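Local structure of inorganic pyrophosphatase (Thermus thermophilus, 2PRD) at residues 21-24 with 25-28; 111-114 with 115-118; 124-127 with 128-132; 156-159 with 160-164. The protein catalyses the hydrolysis of inorganic pyrophosphate to two phosphate ions, probably with magnesium as cofactor, and works as a homohexamer. All coordinates share one frame; numbering follows the deposited sequence.

Contact 1: residues 21-24 with 25-28; sequences EVPR and GSGN
The amide N of Ser26 donates to Pro23 O over 3.1 Å, with an N-H...O angle of 144°, and so closes the type II beta turn that carries the chain from strand 15-22 toward strand 28-33. Gly25 holds the third position of the turn with a phi of 89°, where any CB would be pressed against the carbonyl oxygen of Arg24, which accounts for the glycine.

Ser26 also begins a second small motif. Its hydroxyl oxygen lies anti to the backbone N (chi1 177°), on the side of its own carbonyl carbon, and from there OG accepts from Asn28 N at 3.1 Å, an ST turn. Ser26 CB points back into the bend, 3.2 Å from Pro23 O and 4.0 Å from the ring carbon Pro23 CD. Val22 fills in behind with a single branch: its CG1 is 3.6 Å from Asn28 O. Val22 and Glu21 together face Tyr55, itself predicted to bind substrate, in a classic beta bulge.

The guanidinium of Arg24 leaves the turn to donate to Ser75 O, while its backbone N is held by the carboxylate of Asp54. What Arg24 gives the turn is its aliphatic root, with CG 3.1 Å from Gly25 N.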
ATOM      1  N   GLU A  21     -17.694   3.062  -7.965  1.00 10.70           N
ATOM      2  CA  GLU A  21     -16.949   3.234  -9.204  1.00  6.96           C
ATOM      3  C   GLU A  21     -15.502   3.597  -8.868  1.00 10.15           C
ATOM      4  O   GLU A  21     -14.596   2.980  -9.445  1.00  7.25           O
ATOM      5  CB  GLU A  21     -17.528   4.276 -10.126  1.00  4.55           C
ATOM      6  CG  GLU A  21     -18.800   3.650 -10.784  1.00  5.90           C
ATOM      7  CD  GLU A  21     -19.548   4.766 -11.488  1.00 11.24           C
ATOM      8  OE1 GLU A  21     -19.567   5.885 -10.938  1.00 17.54           O
ATOM      9  OE2 GLU A  21     -20.045   4.462 -12.583  1.00 16.46           O
ATOM     10  N   VAL A  22     -15.382   4.571  -7.957  1.00  5.87           N
ATOM     11  CA  VAL A  22     -13.998   4.991  -7.588  1.00  3.39           C
ATOM     12  C   VAL A  22     -13.708   4.839  -6.142  1.00  1.16           C
ATOM     13  O   VAL A  22     -14.401   5.468  -5.335  1.00  7.43           O
ATOM     14  CB  VAL A  22     -13.879   6.515  -7.945  1.00  3.56           C
ATOM     15  CG1 VAL A  22     -12.421   7.021  -7.868  1.00  5.21           C
ATOM     16  CG2 VAL A  22     -14.391   6.889  -9.320  1.00  4.81           C
ATOM     17  N   PRO A  23     -12.723   3.996  -5.760  1.00  7.07           N
ATOM     18  CA  PRO A  23     -12.336   3.897  -4.360  1.00  7.97           C
ATOM     19  C   PRO A  23     -11.780   5.221  -3.800  1.00  8.56           C
ATOM     20  O   PRO A  23     -11.171   6.114  -4.438  1.00  7.53           O
ATOM     21  CB  PRO A  23     -11.195   2.873  -4.404  1.00  7.95           C
ATOM     22  CG  PRO A  23     -11.422   2.090  -5.645  1.00  4.91           C
ATOM     23  CD  PRO A  23     -11.911   3.143  -6.647  1.00  1.16           C
ATOM     24  N   ARG A  24     -12.005   5.386  -2.477  1.00  4.10           N
ATOM     25  CA  ARG A  24     -11.465   6.555  -1.797  1.00  1.16           C
ATOM     26  C   ARG A  24      -9.947   6.489  -1.903  1.00 10.13           C
ATOM     27  O   ARG A  24      -9.381   5.390  -1.767  1.00 11.80           O
ATOM     28  CB  ARG A  24     -11.874   6.510  -0.311  1.00  5.75           C
ATOM     29  CG  ARG A  24     -10.977   7.486   0.477  1.00  7.98           C
ATOM     30  CD  ARG A  24     -11.650   7.964   1.731  1.00 23.30           C
ATOM     31  NE  ARG A  24     -11.862   6.887   2.654  1.00 36.23           N
ATOM     32  CZ  ARG A  24     -10.895   6.243   3.309  1.00 37.27           C
ATOM     33  NH1 ARG A  24      -9.626   6.562   3.174  1.00 42.41           N
ATOM     34  NH2 ARG A  24     -11.264   5.273   4.120  1.00 26.72           N
ATOM     35  N   GLY A  25      -9.274   7.618  -2.158  1.00  6.53           N
ATOM     36  CA  GLY A  25      -7.807   7.524  -2.226  1.00  3.80           C
ATOM     37  C   GLY A  25      -7.315   7.209  -3.606  1.00  8.12           C
ATOM     38  O   GLY A  25      -6.089   7.160  -3.791  1.00 10.63           O
ATOM     39  N   SER A  26      -8.225   7.066  -4.549  1.00  5.78           N
ATOM     40  CA  SER A  26      -7.831   6.788  -5.929  1.00  4.98           C
ATOM     41  C   SER A  26      -7.887   7.982  -6.836  1.00  7.77           C
ATOM     42  O   SER A  26      -8.730   8.903  -6.721  1.00  7.99           O
ATOM     43  CB  SER A  26      -8.771   5.647  -6.428  1.00  6.38           C
ATOM     44  OG  SER A  26      -8.428   5.416  -7.798  1.00 14.70           O
ATOM     45  N   GLY A  27      -6.944   8.013  -7.769  1.00  7.19           N
ATOM     46  CA  GLY A  27      -6.793   9.042  -8.795  1.00  7.21           C
ATOM     47  C   GLY A  27      -7.202   8.492 -10.153  1.00 12.08           C
ATOM     48  O   GLY A  27      -7.155   9.197 -11.173  1.00  7.40           O
ATOM     49  N   ASN A  28      -7.616   7.234 -10.175  1.00 12.00           N
ATOM     50  CA  ASN A  28      -8.082   6.517 -11.373  1.00 10.32           C
ATOM     51  C   ASN A  28      -9.601   6.643 -11.411  1.00  8.37           C
ATOM     52  O   ASN A  28     -10.349   6.056 -10.625  1.00 17.55           O
ATOM     53  CB  ASN A  28      -7.619   5.078 -11.443  1.00  5.86           C
ATOM     54  CG  ASN A  28      -6.246   4.844 -11.997  1.00  1.16           C
ATOM     55  OD1 ASN A  28      -5.641   5.613 -12.742  1.00  6.43           O
ATOM     56  ND2 ASN A  28      -5.720   3.645 -11.726  1.00  3.99           N
TER

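Contact 2: residues 111-114 with 115-118; sequences EDQR and LDHI
The His117 imidazole has Arg114 O at its edge, close to the ring plane, and Ile118 CG1 over one face, offset toward the rim. Its NE2 donates to Arg114 O over 2.9 Å, but at 117° the bond is weak; chi1 of 58°, which sets CG between the backbone N and the carbonyl carbon, turns the ring edge back toward Arg114 O. The second flat group, the guanidinium of Arg114, has the Asp112 carboxylate at its edge. These residues belong to an Asx turn running directly into a type I beta turn, Leu115 to Ile118, in the loop between strand 101-109 and helix 126-138.

Two donors hold Asp112 OD1. Arg114 N reaches it at 3.0 Å and Arg114 NH1 at 3.1 Å, the latter a salt bridge, and they come from opposite faces of the carboxylate plane. With OD2 bonded to Thr76, the group is fixed in rotation. The other end of the guanidinium leaves the subunit, Arg114 NH2 forming a salt bridge with Glu131 of the fourth subunit, so Asp112 helps to aim an interface arginine.

Gln113 and Asp116 run alongside each other, their amide and carboxylate planes only 7° apart, and the weak bond from Asp116 N to Gln113 O joins their backbones. The shorter backbone bond is Leu115 N to Asp112 O, 3.1 Å. Leu115 crosses the aspartate obliquely, bringing its CD1 to 3.8 Å from Asp112 OD2.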
ATOM      1  N   GLU A 111     -23.058  -0.737   7.248  1.00 11.42           N
ATOM      2  CA  GLU A 111     -22.629  -1.861   8.110  1.00 12.60           C
ATOM      3  C   GLU A 111     -21.237  -1.694   8.654  1.00 11.82           C
ATOM      4  O   GLU A 111     -20.487  -2.649   8.545  1.00 10.86           O
ATOM      5  CB  GLU A 111     -22.743  -3.176   7.330  1.00 17.36           C
ATOM      6  CG  GLU A 111     -24.167  -3.501   6.897  1.00 22.44           C
ATOM      7  CD  GLU A 111     -25.044  -3.901   8.068  1.00 24.86           C
ATOM      8  OE1 GLU A 111     -24.538  -4.429   9.074  1.00 26.86           O
ATOM      9  OE2 GLU A 111     -26.278  -3.689   8.023  1.00 37.27           O
ATOM     10  N   ASP A 112     -20.892  -0.562   9.217  1.00 14.80           N
ATOM     11  CA  ASP A 112     -19.562  -0.335   9.821  1.00  9.29           C
ATOM     12  C   ASP A 112     -19.903   0.384  11.135  1.00 13.83           C
ATOM     13  O   ASP A 112     -20.414   1.494  10.995  1.00 14.03           O
ATOM     14  CB  ASP A 112     -18.662   0.498   8.944  1.00  6.98           C
ATOM     15  CG  ASP A 112     -17.267   0.725   9.516  1.00 10.04           C
ATOM     16  OD1 ASP A 112     -17.063   0.493  10.708  1.00 13.27           O
ATOM     17  OD2 ASP A 112     -16.362   1.253   8.829  1.00 10.31           O
ATOM     18  N   GLN A 113     -19.717  -0.302  12.252  1.00 12.92           N
ATOM     19  CA  GLN A 113     -19.992   0.269  13.572  1.00 10.78           C
ATOM     20  C   GLN A 113     -19.207   1.507  13.898  1.00 11.38           C
ATOM     21  O   GLN A 113     -19.654   2.308  14.751  1.00 10.49           O
ATOM     22  CB  GLN A 113     -19.734  -0.777  14.682  1.00 15.89           C
ATOM     23  CG  GLN A 113     -20.735  -1.927  14.493  1.00 23.21           C
ATOM     24  CD  GLN A 113     -20.610  -2.952  15.613  1.00 29.20           C
ATOM     25  OE1 GLN A 113     -20.527  -2.501  16.752  1.00 29.32           O
ATOM     26  NE2 GLN A 113     -20.611  -4.244  15.324  1.00 28.81           N
ATOM     27  N   ARG A 114     -18.064   1.696  13.238  1.00  8.05           N
ATOM     28  CA  ARG A 114     -17.266   2.900  13.499  1.00  9.26           C
ATOM     29  C   ARG A 114     -17.968   4.137  12.991  1.00 12.30           C
ATOM     30  O   ARG A 114     -17.505   5.253  13.355  1.00 16.64           O
ATOM     31  CB  ARG A 114     -15.919   2.804  12.780  1.00  5.25           C
ATOM     32  CG  ARG A 114     -14.987   1.738  13.310  1.00 12.12           C
ATOM     33  CD  ARG A 114     -13.767   1.622  12.386  1.00  5.56           C
ATOM     34  NE  ARG A 114     -13.125   0.340  12.594  1.00  5.98           N
ATOM     35  CZ  ARG A 114     -13.454  -0.835  12.094  1.00 14.61           C
ATOM     36  NH1 ARG A 114     -14.444  -1.125  11.272  1.00 10.58           N
ATOM     37  NH2 ARG A 114     -12.659  -1.828  12.503  1.00  2.14           N
ATOM     38  N   LEU A 115     -19.012   3.960  12.179  1.00 13.85           N
ATOM     39  CA  LEU A 115     -19.665   5.168  11.613  1.00 11.23           C
ATOM     40  C   LEU A 115     -21.098   5.367  12.037  1.00 14.09           C
ATOM     41  O   LEU A 115     -21.774   6.276  11.501  1.00 17.20           O
ATOM     42  CB  LEU A 115     -19.591   5.090  10.078  1.00 14.45           C
ATOM     43  CG  LEU A 115     -18.202   4.821   9.491  1.00 24.04           C
ATOM     44  CD1 LEU A 115     -18.271   4.429   8.010  1.00 19.49           C
ATOM     45  CD2 LEU A 115     -17.360   6.071   9.662  1.00 17.95           C
ATOM     46  N   ASP A 116     -21.567   4.511  12.927  1.00 16.27           N
ATOM     47  CA  ASP A 116     -22.954   4.528  13.395  1.00  9.67           C
ATOM     48  C   ASP A 116     -23.391   5.875  13.918  1.00 14.62           C
ATOM     49  O   ASP A 116     -24.594   6.158  13.997  1.00 18.53           O
ATOM     50  CB  ASP A 116     -23.165   3.519  14.518  1.00 10.61           C
ATOM     51  CG  ASP A 116     -23.385   2.134  14.004  1.00 10.48           C
ATOM     52  OD1 ASP A 116     -23.512   1.983  12.776  1.00 25.27           O
ATOM     53  OD2 ASP A 116     -23.378   1.190  14.821  1.00 24.20           O
ATOM     54  N   HIS A 117     -22.426   6.686  14.269  1.00 16.00           N
ATOM     55  CA  HIS A 117     -22.664   8.018  14.821  1.00 14.32           C
ATOM     56  C   HIS A 117     -22.959   9.125  13.820  1.00 18.85           C
ATOM     57  O   HIS A 117     -23.404  10.229  14.206  1.00 16.89           O
ATOM     58  CB  HIS A 117     -21.426   8.377  15.673  1.00 23.28           C
ATOM     59  CG  HIS A 117     -20.164   8.339  14.841  1.00 23.73           C
ATOM     60  ND1 HIS A 117     -19.593   9.551  14.456  1.00 20.30           N
ATOM     61  CD2 HIS A 117     -19.436   7.334  14.298  1.00 19.32           C
ATOM     62  CE1 HIS A 117     -18.531   9.298  13.709  1.00 20.74           C
ATOM     63  NE2 HIS A 117     -18.419   7.967  13.590  1.00 24.21           N
ATOM     64  N   ILE A 118     -22.738   8.896  12.533  1.00 14.98           N
ATOM     65  CA  ILE A 118     -23.007   9.838  11.448  1.00 12.98           C
ATOM     66  C   ILE A 118     -24.410   9.552  10.936  1.00 15.42           C
ATOM     67  O   ILE A 118     -24.634   8.548  10.294  1.00 15.42           O
ATOM     68  CB  ILE A 118     -21.941   9.695  10.347  1.00 15.27           C
ATOM     69  CG1 ILE A 118     -20.602   9.824  11.063  1.00 14.41           C
ATOM     70  CG2 ILE A 118     -22.192  10.839   9.379  1.00 15.86           C
ATOM     71  CD1 ILE A 118     -19.326   9.693  10.286  1.00 12.05           C
TER

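Contact 3: residues 124-127 with 128-132; sequences VPEG and VKQEI
Val124 and Val128 cross at about a right angle, CG1 to CG1 at 4.0 Å, at the first turn of helix 126-138, where Pro125 occupies the N-cap position. The proline ring lies alongside Val128, pointing the same way, with Pro125 CG 3.7 Å from Val128 CG2. Lys129 slants across the same Val124 branch, its CG 3.7 Å from Val124 CG1, and its CE passes Glu126 CG at roughly a right angle. Bends at chi3 (-87°) and chi4 fold the lysine back against the loop before the helix, where NZ bonds weakly to Val124 O, shares a water with that oxygen and donates to Ile121 O. A leucine in place of Lys129 removes the ammonium donor of the Val124 and Ile121 carbonyls, and would probably free the loop that leads into the helix to shift.

After the cap the helical bonds begin with Lys129 N to Pro125 O, 3.1 Å. Gln130 extends toward Lys145 of the fifth subunit, which its OE1 meets. A water donates to Gly127 O at 2.6 Å and accepts, weakly, from Gln130 NE2.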
ATOM      1  N   VAL A 124     -21.114  15.175   9.855  1.00 12.15           N
ATOM      2  CA  VAL A 124     -19.847  14.996   9.059  1.00 10.87           C
ATOM      3  C   VAL A 124     -18.994  16.130   9.546  1.00 17.61           C
ATOM      4  O   VAL A 124     -19.498  17.277   9.467  1.00 22.02           O
ATOM      5  CB  VAL A 124     -20.211  15.062   7.581  1.00  9.97           C
ATOM      6  CG1 VAL A 124     -18.965  15.096   6.709  1.00 14.32           C
ATOM      7  CG2 VAL A 124     -20.958  13.745   7.226  1.00 10.43           C
ATOM      8  N   PRO A 125     -17.822  15.865  10.110  1.00 14.97           N
ATOM      9  CA  PRO A 125     -16.990  16.929  10.670  1.00 14.14           C
ATOM     10  C   PRO A 125     -16.770  18.026   9.647  1.00 14.78           C
ATOM     11  O   PRO A 125     -16.602  17.682   8.449  1.00 19.48           O
ATOM     12  CB  PRO A 125     -15.726  16.224  11.083  1.00 13.78           C
ATOM     13  CG  PRO A 125     -15.877  14.778  10.856  1.00 17.88           C
ATOM     14  CD  PRO A 125     -17.239  14.529  10.228  1.00 19.38           C
ATOM     15  N   GLU A 126     -16.715  19.301  10.014  1.00 10.53           N
ATOM     16  CA  GLU A 126     -16.465  20.292   8.955  1.00 17.58           C
ATOM     17  C   GLU A 126     -15.089  20.259   8.300  1.00 20.05           C
ATOM     18  O   GLU A 126     -14.933  20.895   7.214  1.00 14.50           O
ATOM     19  CB  GLU A 126     -16.789  21.717   9.382  1.00 37.68           C
ATOM     20  CG  GLU A 126     -17.497  22.443   8.209  1.00 59.39           C
ATOM     21  CD  GLU A 126     -16.924  23.848   8.068  1.00 74.50           C
ATOM     22  OE1 GLU A 126     -16.120  24.201   8.969  1.00 77.09           O
ATOM     23  OE2 GLU A 126     -17.280  24.551   7.092  1.00 83.40           O
ATOM     24  N   GLY A 127     -14.116  19.612   8.918  1.00 18.03           N
ATOM     25  CA  GLY A 127     -12.773  19.523   8.307  1.00 12.94           C
ATOM     26  C   GLY A 127     -12.892  18.622   7.078  1.00 13.05           C
ATOM     27  O   GLY A 127     -12.181  18.769   6.088  1.00 19.38           O
ATOM     28  N   VAL A 128     -13.802  17.696   7.192  1.00  9.44           N
ATOM     29  CA  VAL A 128     -14.128  16.736   6.139  1.00 11.91           C
ATOM     30  C   VAL A 128     -14.988  17.378   5.075  1.00 11.14           C
ATOM     31  O   VAL A 128     -14.704  17.270   3.855  1.00 18.42           O
ATOM     32  CB  VAL A 128     -14.799  15.468   6.696  1.00 12.08           C
ATOM     33  CG1 VAL A 128     -15.132  14.541   5.537  1.00 11.72           C
ATOM     34  CG2 VAL A 128     -13.899  14.798   7.708  1.00 13.63           C
ATOM     35  N   LYS A 129     -16.039  18.096   5.441  1.00  7.32           N
ATOM     36  CA  LYS A 129     -16.834  18.798   4.460  1.00  1.16           C
ATOM     37  C   LYS A 129     -16.018  19.803   3.646  1.00 12.66           C
ATOM     38  O   LYS A 129     -16.301  20.038   2.454  1.00 12.19           O
ATOM     39  CB  LYS A 129     -17.940  19.638   5.188  1.00 11.01           C
ATOM     40  CG  LYS A 129     -19.041  18.694   5.665  1.00 19.63           C
ATOM     41  CD  LYS A 129     -20.299  19.457   6.027  1.00 20.95           C
ATOM     42  CE  LYS A 129     -20.233  19.910   7.489  1.00 24.17           C
ATOM     43  NZ  LYS A 129     -21.500  19.473   8.170  1.00 22.17           N
ATOM     44  N   GLN A 130     -14.980  20.397   4.248  1.00 10.40           N
ATOM     45  CA  GLN A 130     -14.185  21.403   3.509  1.00  9.36           C
ATOM     46  C   GLN A 130     -13.279  20.725   2.465  1.00  5.51           C
ATOM     47  O   GLN A 130     -12.932  21.314   1.429  1.00 10.51           O
ATOM     48  CB  GLN A 130     -13.300  22.202   4.373  1.00 13.97           C
ATOM     49  CG  GLN A 130     -13.384  23.277   5.342  1.00 24.06           C
ATOM     50  CD  GLN A 130     -11.943  23.675   5.763  1.00 36.38           C
ATOM     51  OE1 GLN A 130     -11.757  24.901   5.859  1.00 37.51           O
ATOM     52  NE2 GLN A 130     -11.045  22.680   5.924  1.00 27.92           N
ATOM     53  N   GLU A 131     -12.815  19.532   2.857  1.00 10.31           N
ATOM     54  CA  GLU A 131     -11.958  18.713   1.999  1.00  7.35           C
ATOM     55  C   GLU A 131     -12.755  18.310   0.771  1.00 11.02           C
ATOM     56  O   GLU A 131     -12.268  18.412  -0.369  1.00 16.18           O
ATOM     57  CB  GLU A 131     -11.398  17.499   2.767  1.00  5.99           C
ATOM     58  CG  GLU A 131     -10.370  16.713   1.921  1.00  3.37           C
ATOM     59  CD  GLU A 131      -9.998  15.401   2.621  1.00  1.16           C
ATOM     60  OE1 GLU A 131     -10.828  14.964   3.425  1.00 11.75           O
ATOM     61  OE2 GLU A 131      -8.886  14.880   2.439  1.00 14.58           O
ATOM     62  N   ILE A 132     -13.984  17.844   1.017  1.00  9.21           N
ATOM     63  CA  ILE A 132     -14.875  17.440  -0.112  1.00  6.80           C
ATOM     64  C   ILE A 132     -15.138  18.594  -1.046  1.00 12.98           C
ATOM     65  O   ILE A 132     -14.883  18.539  -2.272  1.00 17.20           O
ATOM     66  CB  ILE A 132     -16.152  16.749   0.375  1.00  5.41           C
ATOM     67  CG1 ILE A 132     -15.826  15.459   1.126  1.00  7.73           C
ATOM     68  CG2 ILE A 132     -17.043  16.445  -0.827  1.00  4.27           C
ATOM     69  CD1 ILE A 132     -16.897  14.806   1.950  1.00  6.37           C
TER
HETATM   70  O   HOH W   1     -20.472  19.943  10.607  1.00 45.03           O
HETATM   71  O   HOH W   2      -9.898  19.908   5.937  1.00 16.90           O

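Contact 4: residues 156-159 with 160-164; sequences RDRK and AALEE
Capping bonds come first: Asp157 OD1 accepts from Ala160 N at 3.2 Å and 164°, the classic N-cap of a helix, here the C-terminal helix 158-173 as it leaves strand 150-156. The donor arrives nearly along the C-O axis of the carboxylate. A chi1 of 74° holds CG between the backbone N and the carbonyl carbon, folding the acid over the first turn, and the same OD1 takes a second, weak bond from Lys159 N. A leucine in place of Asp157 removes the acceptor of Ala160 N and Lys159 N, and the first turn would probably fray.

Among backbone bonds, Ala161 N donates to Asp157 O at 3.2 Å and Leu162 N to Arg158 O. Glu163 N to Lys159 O is weak, and a water that donates to Lys159 O also donates to Glu163 OE2.

The aliphatic contacts are few. Arg156 CB packs on Ala160 CB at 3.6 Å. Arg158 and Leu162, one turn apart, lie side by side and point the same way, CG to CD1 at 4.0 Å, and Leu162 CG comes within 3.1 Å of Arg158 O. Ala161 faces inward onto Val89 and Leu92 of strand 84-97, seating the helix on the sheet.

Asp120 OD1 accepts from Arg158 N, so two carboxylates serve the first turn; their charge would probably be favoured by the helix dipole, which is likely to keep Asp157 ionised.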
ATOM      1  N   ARG A 156     -26.996  20.119   2.080  1.00 10.90           N
ATOM      2  CA  ARG A 156     -28.363  19.880   2.546  1.00  9.25           C
ATOM      3  C   ARG A 156     -28.366  18.694   3.481  1.00 14.04           C
ATOM      4  O   ARG A 156     -27.527  17.807   3.355  1.00 14.69           O
ATOM      5  CB  ARG A 156     -29.350  19.674   1.421  1.00  9.06           C
ATOM      6  CG  ARG A 156     -29.560  20.819   0.450  1.00 17.46           C
ATOM      7  CD  ARG A 156     -30.281  21.973   1.128  1.00 18.55           C
ATOM      8  NE  ARG A 156     -30.377  23.101   0.215  1.00 24.34           N
ATOM      9  CZ  ARG A 156     -29.551  24.122   0.113  1.00 31.76           C
ATOM     10  NH1 ARG A 156     -28.471  24.272   0.881  1.00 30.82           N
ATOM     11  NH2 ARG A 156     -29.824  25.055  -0.798  1.00 23.36           N
ATOM     12  N   ASP A 157     -29.354  18.652   4.357  1.00 14.72           N
ATOM     13  CA  ASP A 157     -29.446  17.632   5.402  1.00  6.46           C
ATOM     14  C   ASP A 157     -30.101  16.361   4.984  1.00  9.13           C
ATOM     15  O   ASP A 157     -30.431  16.211   3.809  1.00 14.81           O
ATOM     16  CB  ASP A 157     -30.138  18.301   6.602  1.00 13.63           C
ATOM     17  CG  ASP A 157     -31.629  18.500   6.385  1.00 24.09           C
ATOM     18  OD1 ASP A 157     -32.083  18.340   5.236  1.00 25.26           O
ATOM     19  OD2 ASP A 157     -32.309  18.797   7.401  1.00 24.97           O
ATOM     20  N   ARG A 158     -30.196  15.393   5.889  1.00  5.36           N
ATOM     21  CA  ARG A 158     -30.773  14.114   5.561  1.00  6.37           C
ATOM     22  C   ARG A 158     -32.198  14.245   5.068  1.00 12.99           C
ATOM     23  O   ARG A 158     -32.617  13.355   4.281  1.00 15.11           O
ATOM     24  CB  ARG A 158     -30.667  13.156   6.767  1.00  9.12           C
ATOM     25  CG  ARG A 158     -31.241  11.781   6.398  1.00 11.48           C
ATOM     26  CD  ARG A 158     -31.479  11.074   7.764  1.00 15.52           C
ATOM     27  NE  ARG A 158     -32.313  11.994   8.525  1.00 33.18           N
ATOM     28  CZ  ARG A 158     -32.381  12.168   9.826  1.00 50.79           C
ATOM     29  NH1 ARG A 158     -31.626  11.461  10.658  1.00 52.79           N
ATOM     30  NH2 ARG A 158     -33.214  13.080  10.339  1.00 56.18           N
ATOM     31  N   LYS A 159     -32.947  15.256   5.476  1.00 18.21           N
ATOM     32  CA  LYS A 159     -34.363  15.292   4.990  1.00 19.05           C
ATOM     33  C   LYS A 159     -34.433  15.649   3.531  1.00 18.54           C
ATOM     34  O   LYS A 159     -35.279  15.066   2.844  1.00 19.06           O
ATOM     35  CB  LYS A 159     -35.236  16.119   5.925  1.00 23.53           C
ATOM     36  CG  LYS A 159     -35.066  15.546   7.353  1.00 43.17           C
ATOM     37  CD  LYS A 159     -36.063  16.108   8.346  1.00 50.56           C
ATOM     38  CE  LYS A 159     -36.117  15.241   9.610  1.00 52.61           C
ATOM     39  NZ  LYS A 159     -34.940  15.500  10.489  1.00 61.95           N
ATOM     40  N   ALA A 160     -33.592  16.577   3.095  1.00 15.81           N
ATOM     41  CA  ALA A 160     -33.531  16.995   1.700  1.00 13.16           C
ATOM     42  C   ALA A 160     -33.032  15.898   0.811  1.00 12.68           C
ATOM     43  O   ALA A 160     -33.513  15.671  -0.306  1.00 13.41           O
ATOM     44  CB  ALA A 160     -32.677  18.283   1.566  1.00 14.83           C
ATOM     45  N   ALA A 161     -32.028  15.143   1.268  1.00 16.92           N
ATOM     46  CA  ALA A 161     -31.447  14.062   0.500  1.00  5.78           C
ATOM     47  C   ALA A 161     -32.471  12.976   0.215  1.00  9.12           C
ATOM     48  O   ALA A 161     -32.471  12.436  -0.898  1.00 17.14           O
ATOM     49  CB  ALA A 161     -30.241  13.437   1.230  1.00  1.16           C
ATOM     50  N   LEU A 162     -33.228  12.618   1.250  1.00  9.13           N
ATOM     51  CA  LEU A 162     -34.217  11.546   1.111  1.00 10.21           C
ATOM     52  C   LEU A 162     -35.264  11.891   0.061  1.00 12.51           C
ATOM     53  O   LEU A 162     -35.704  11.040  -0.709  1.00 20.50           O
ATOM     54  CB  LEU A 162     -34.819  11.120   2.439  1.00 15.38           C
ATOM     55  CG  LEU A 162     -33.869  10.613   3.523  1.00 16.36           C
ATOM     56  CD1 LEU A 162     -34.631  10.429   4.820  1.00 12.47           C
ATOM     57  CD2 LEU A 162     -33.113   9.358   3.157  1.00 17.92           C
ATOM     58  N   GLU A 163     -35.624  13.145   0.030  1.00 19.55           N
ATOM     59  CA  GLU A 163     -36.589  13.673  -0.936  1.00 15.07           C
ATOM     60  C   GLU A 163     -36.023  13.533  -2.331  1.00 12.33           C
ATOM     61  O   GLU A 163     -36.790  13.233  -3.249  1.00 14.51           O
ATOM     62  CB  GLU A 163     -36.935  15.124  -0.630  1.00 16.15           C
ATOM     63  CG  GLU A 163     -37.964  15.328   0.470  1.00 29.64           C
ATOM     64  CD  GLU A 163     -39.155  14.390   0.295  1.00 41.20           C
ATOM     65  OE1 GLU A 163     -39.665  14.236  -0.844  1.00 42.42           O
ATOM     66  OE2 GLU A 163     -39.581  13.787   1.313  1.00 45.65           O
ATOM     67  N   GLU A 164     -34.742  13.737  -2.507  1.00 11.35           N
ATOM     68  CA  GLU A 164     -34.128  13.637  -3.857  1.00 11.43           C
ATOM     69  C   GLU A 164     -33.991  12.174  -4.211  1.00 15.58           C
ATOM     70  O   GLU A 164     -34.192  11.738  -5.355  1.00 17.93           O
ATOM     71  CB  GLU A 164     -32.796  14.360  -3.836  1.00 21.36           C
ATOM     72  CG  GLU A 164     -31.905  14.092  -5.038  1.00 25.74           C
ATOM     73  CD  GLU A 164     -32.243  15.022  -6.186  1.00 31.25           C
ATOM     74  OE1 GLU A 164     -33.091  15.913  -5.964  1.00 37.19           O
ATOM     75  OE2 GLU A 164     -31.653  14.877  -7.274  1.00 36.33           O
TER
HETATM   76  O   HOH W   3     -37.670  13.669   3.745  1.00 33.49           O

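In the fold
The four contacts follow one another along the chain, and the turns and helix starts they describe lie round the central sheet. Contacts 2 and 3 are the pair that touch: Ile118 CG2 packs on Val124 CG2 at 3.8 Å, and the Arg114-Glu131 salt bridge joins contact 2 of one subunit to contact 3 of the fourth subunit, and the reverse. Contact 1 lies nearest the predicted substrate residues, the side chain of Val22 being about 4 Å from those of Tyr55 and Lys29; in contact 3, Glu131 is about 11 Å from Tyr139. Contact 4 lies across the chain's centre from contact 1, about 25 Å between centres, with no other subunit touching it.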